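Local coordinates for protein putative poly(3-hydroxybutyrate) depolymerase LpqC (Bordetella parapertussis 12822, PDB 3D0K) that probably hydrolyses ester bonds, as a putative poly(3-hydroxybutyrate) depolymerase with an alpha/beta-hydrolase type of fold, at residues A[58-66]-A[94-102]. Sequence-based numbering, arbitrary orientation.
Sequences VVQHGVLRN and IWPGVESYN. With SO4 (sulfate ion), chain I.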
loop_
_atom_site.group_PDB
_atom_site.type_symbol
_atom_site.label_atom_id
_atom_site.label_comp_id
_atom_site.label_asym_id
_atom_site.label_seq_id
_atom_site.Cartn_x
_atom_site.Cartn_y
_atom_site.Cartn_z
ATOM N N VAL A 58 0.519 2.239 -7.928
ATOM C CA VAL A 58 -0.657 1.580 -7.328
ATOM C C VAL A 58 -0.896 2.384 -6.024
ATOM O O VAL A 58 0.021 2.554 -5.243
ATOM C CB VAL A 58 -0.396 0.116 -7.052
ATOM C CG1 VAL A 58 -1.594 -0.559 -6.363
ATOM C CG2 VAL A 58 -0.068 -0.660 -8.402
ATOM N N VAL A 59 -2.106 2.885 -5.825
ATOM C CA VAL A 59 -2.403 3.720 -4.641
ATOM C C VAL A 59 -3.458 3.028 -3.804
ATOM O O VAL A 59 -4.559 2.755 -4.313
ATOM C CB VAL A 59 -2.896 5.114 -5.109
ATOM C CG1 VAL A 59 -3.380 5.928 -3.955
ATOM C CG2 VAL A 59 -1.796 5.843 -5.880
ATOM N N GLN A 60 -3.180 2.767 -2.522
ATOM C CA GLN A 60 -4.194 2.137 -1.663
ATOM C C GLN A 60 -4.835 3.097 -0.655
ATOM O O GLN A 60 -4.120 3.703 0.121
ATOM C CB GLN A 60 -3.636 0.942 -0.931
ATOM C CG GLN A 60 -3.208 -0.212 -1.862
ATOM C CD GLN A 60 -4.416 -0.809 -2.591
ATOM O OE1 GLN A 60 -5.579 -0.731 -2.099
ATOM N NE2 GLN A 60 -4.163 -1.421 -3.734
ATOM N N HIS A 61 -6.162 3.177 -0.699
ATOM C CA HIS A 61 -6.996 4.131 0.092
ATOM C C HIS A 61 -6.937 3.793 1.576
ATOM O O HIS A 61 -6.523 2.700 1.954
ATOM C CB HIS A 61 -8.461 4.092 -0.423
ATOM C CG HIS A 61 -9.080 2.705 -0.464
ATOM N ND1 HIS A 61 -9.202 1.894 0.646
ATOM C CD2 HIS A 61 -9.614 1.997 -1.499
ATOM C CE1 HIS A 61 -9.778 0.753 0.303
ATOM N NE2 HIS A 61 -10.059 0.807 -0.989
ATOM N N GLY A 62 -7.365 4.712 2.444
ATOM C CA GLY A 62 -7.441 4.336 3.849
ATOM C C GLY A 62 -8.811 3.745 4.206
ATOM O O GLY A 62 -9.470 3.086 3.370
ATOM N N VAL A 63 -9.246 4.042 5.425
ATOM C CA VAL A 63 -10.388 3.383 6.071
ATOM C C VAL A 63 -11.731 3.731 5.406
ATOM O O VAL A 63 -12.642 2.881 5.340
ATOM C CB VAL A 63 -10.391 3.665 7.625
ATOM C CG1 VAL A 63 -10.724 5.134 7.930
ATOM C CG2 VAL A 63 -11.342 2.680 8.366
ATOM N N LEU A 64 -11.800 4.945 4.845
ATOM C CA LEU A 64 -13.023 5.418 4.163
ATOM C C LEU A 64 -13.322 4.667 2.860
ATOM O O LEU A 64 -14.434 4.769 2.339
ATOM C CB LEU A 64 -12.921 6.918 3.881
ATOM C CG LEU A 64 -12.619 7.787 5.119
ATOM C CD1 LEU A 64 -12.410 9.251 4.681
ATOM C CD2 LEU A 64 -13.721 7.665 6.125
ATOM N N ARG A 65 -12.348 3.894 2.367
ATOM C CA ARG A 65 -12.485 3.135 1.118
ATOM C C ARG A 65 -12.728 4.075 -0.081
ATOM O O ARG A 65 -13.394 3.710 -1.049
ATOM C CB ARG A 65 -13.592 2.039 1.203
ATOM C CG ARG A 65 -13.553 1.124 2.456
ATOM C CD ARG A 65 -12.193 0.464 2.802
ATOM N NE ARG A 65 -12.357 -0.493 3.936
ATOM C CZ ARG A 65 -12.921 -1.706 3.842
ATOM N NH1 ARG A 65 -12.983 -2.473 4.931
ATOM N NH2 ARG A 65 -13.408 -2.158 2.667
ATOM N N ASN A 66 -12.178 5.280 0.008
ATOM C CA ASN A 66 -12.382 6.319 -1.005
ATOM C C ASN A 66 -11.293 6.258 -2.080
ATOM O O ASN A 66 -10.488 7.186 -2.242
ATOM C CB ASN A 66 -12.497 7.705 -0.319
ATOM C CG ASN A 66 -11.271 8.059 0.580
ATOM O OD1 ASN A 66 -10.588 7.189 1.154
ATOM N ND2 ASN A 66 -10.981 9.353 0.661
ATOM N N ILE A 94 -18.636 -4.930 0.016
ATOM C CA ILE A 94 -18.145 -6.242 -0.447
ATOM C C ILE A 94 -16.919 -6.759 0.337
ATOM O O ILE A 94 -16.674 -7.988 0.408
ATOM C CB ILE A 94 -17.829 -6.191 -1.961
ATOM C CG1 ILE A 94 -19.076 -5.742 -2.726
ATOM C CG2 ILE A 94 -17.300 -7.535 -2.499
ATOM C CD1 ILE A 94 -18.842 -5.379 -4.175
ATOM N N TRP A 95 -16.159 -5.823 0.910
ATOM C CA TRP A 95 -14.945 -6.154 1.681
ATOM C C TRP A 95 -15.043 -5.551 3.090
ATOM O O TRP A 95 -14.283 -4.658 3.452
ATOM C CB TRP A 95 -13.719 -5.611 0.956
ATOM C CG TRP A 95 -13.584 -6.177 -0.407
ATOM C CD1 TRP A 95 -14.206 -5.729 -1.549
ATOM C CD2 TRP A 95 -12.770 -7.286 -0.799
ATOM N NE1 TRP A 95 -13.831 -6.504 -2.630
ATOM C CE2 TRP A 95 -12.946 -7.461 -2.209
ATOM C CE3 TRP A 95 -11.901 -8.150 -0.107
ATOM C CZ2 TRP A 95 -12.282 -8.457 -2.938
ATOM C CZ3 TRP A 95 -11.242 -9.155 -0.831
ATOM C CH2 TRP A 95 -11.452 -9.309 -2.235
ATOM N N PRO A 96 -15.992 -6.050 3.898
ATOM C CA PRO A 96 -16.279 -5.363 5.166
ATOM C C PRO A 96 -15.179 -5.491 6.245
ATOM O O PRO A 96 -14.554 -6.542 6.400
ATOM C CB PRO A 96 -17.600 -6.030 5.627
ATOM C CG PRO A 96 -17.510 -7.398 5.037
ATOM C CD PRO A 96 -16.829 -7.261 3.720
ATOM N N GLY A 97 -14.965 -4.400 6.985
ATOM C CA GLY A 97 -14.108 -4.411 8.174
ATOM C C GLY A 97 -12.618 -4.432 7.865
ATOM O O GLY A 97 -12.182 -4.694 6.732
ATOM N N VAL A 98 -11.826 -4.179 8.899
ATOM C CA VAL A 98 -10.383 -4.359 8.810
ATOM C C VAL A 98 -10.023 -5.820 8.426
ATOM O O VAL A 98 -8.962 -6.048 7.866
ATOM C CB VAL A 98 -9.662 -3.926 10.122
ATOM C CG1 VAL A 98 -9.958 -2.430 10.432
ATOM C CG2 VAL A 98 -10.015 -4.843 11.297
ATOM N N GLU A 99 -10.902 -6.793 8.722
ATOM C CA GLU A 99 -10.608 -8.196 8.401
ATOM C C GLU A 99 -10.405 -8.419 6.900
ATOM O O GLU A 99 -9.534 -9.213 6.498
ATOM C CB GLU A 99 -11.683 -9.158 8.983
ATOM C CG GLU A 99 -11.668 -9.191 10.541
ATOM C CD GLU A 99 -12.479 -8.039 11.195
ATOM O OE1 GLU A 99 -12.632 -8.118 12.432
ATOM O OE2 GLU A 99 -13.007 -7.105 10.507
ATOM N N SER A 100 -11.185 -7.710 6.064
ATOM C CA SER A 100 -11.175 -7.981 4.631
ATOM C C SER A 100 -10.190 -7.112 3.893
ATOM O O SER A 100 -9.716 -7.496 2.807
ATOM C CB SER A 100 -12.563 -7.730 3.998
ATOM O OG SER A 100 -13.592 -8.425 4.704
ATOM N N TYR A 101 -9.961 -5.908 4.402
ATOM C CA TYR A 101 -9.106 -4.986 3.689
ATOM C C TYR A 101 -7.718 -4.893 4.372
ATOM O O TYR A 101 -6.776 -5.508 3.897
ATOM C CB TYR A 101 -9.767 -3.584 3.550
ATOM C CG TYR A 101 -8.843 -2.574 2.846
ATOM C CD1 TYR A 101 -8.306 -2.867 1.585
ATOM C CD2 TYR A 101 -8.560 -1.319 3.424
ATOM C CE1 TYR A 101 -7.495 -1.946 0.924
ATOM C CE2 TYR A 101 -7.709 -0.366 2.760
ATOM C CZ TYR A 101 -7.194 -0.716 1.502
ATOM O OH TYR A 101 -6.366 0.193 0.855
ATOM N N ASN A 102 -7.615 -4.102 5.453
ATOM C CA ASN A 102 -6.377 -4.015 6.249
ATOM C C ASN A 102 -5.637 -5.366 6.452
ATOM O O ASN A 102 -4.399 -5.420 6.348
ATOM C CB ASN A 102 -6.606 -3.459 7.671
ATOM C CG ASN A 102 -7.420 -2.195 7.751
ATOM O OD1 ASN A 102 -7.149 -1.340 8.655
ATOM N ND2 ASN A 102 -8.452 -2.071 6.920
HETATM S S SO4 I . -13.912 -2.294 11.460
HETATM O O1 SO4 I . -13.140 -1.716 12.568
HETATM O O2 SO4 I . -13.355 -3.602 11.104
HETATM O O3 SO4 I . -15.310 -2.391 11.907
HETATM O O4 SO4 I . -13.849 -1.377 10.315
#
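Trp95 O is held by two nitrogens of Arg65, NH1 at 2.9 Å and NH2 at 2.8 Å. Both bonds use the end of the guanidinium, and the oxygen lies in its plane. Both are bent, as expected when two nitrogens share one acceptor; the straighter, from NH2, has an N-H...O angle of 149°. NH1 comes nearly in line with the C=O, whereas NH2 approaches 31° off the carbonyl plane. The Arg65 chain, bent at chi2 and extended at chi3, brings the group there. Phe90 O takes a further bond from NH2, which fixes the rotation of the guanidinium, and Tyr101 CB packs over the centre of one of its faces, 3.7 Å from Arg65 CZ.

Tyr101 carries the other half of the contact. With CG anti to the backbone N (chi1 178°), its ring reaches the loop that follows strand 56-60, and OH donates to His61 O at 2.7 Å. His61 CE1 sits over one ring face near the rim, 3.2 Å from Tyr101 CZ; the two rings are oblique. The imidazole is itself held at both nitrogens: ND1 donates in the carbonyl plane to Gly62 O (3.0 Å), which also accepts from Arg65 N in a type I turn, and NE2 bonds to Phe90 N.

Further out, Val98 N, in the weakly bonded helical turn about 97-100, donates to O2 of a sulfate probably from the crystallisation liquor, at 2.7 Å. The Arg65-Trp95 and Tyr101-His61 bonds tie the loop to segment 94-102 near the probable GxSxG nucleophile elbow, which Tyr101 touches at Ala149. Two backbone carbonyls of buried residues, each met by a side-chain donor from the other segment, would probably hold this loop in place.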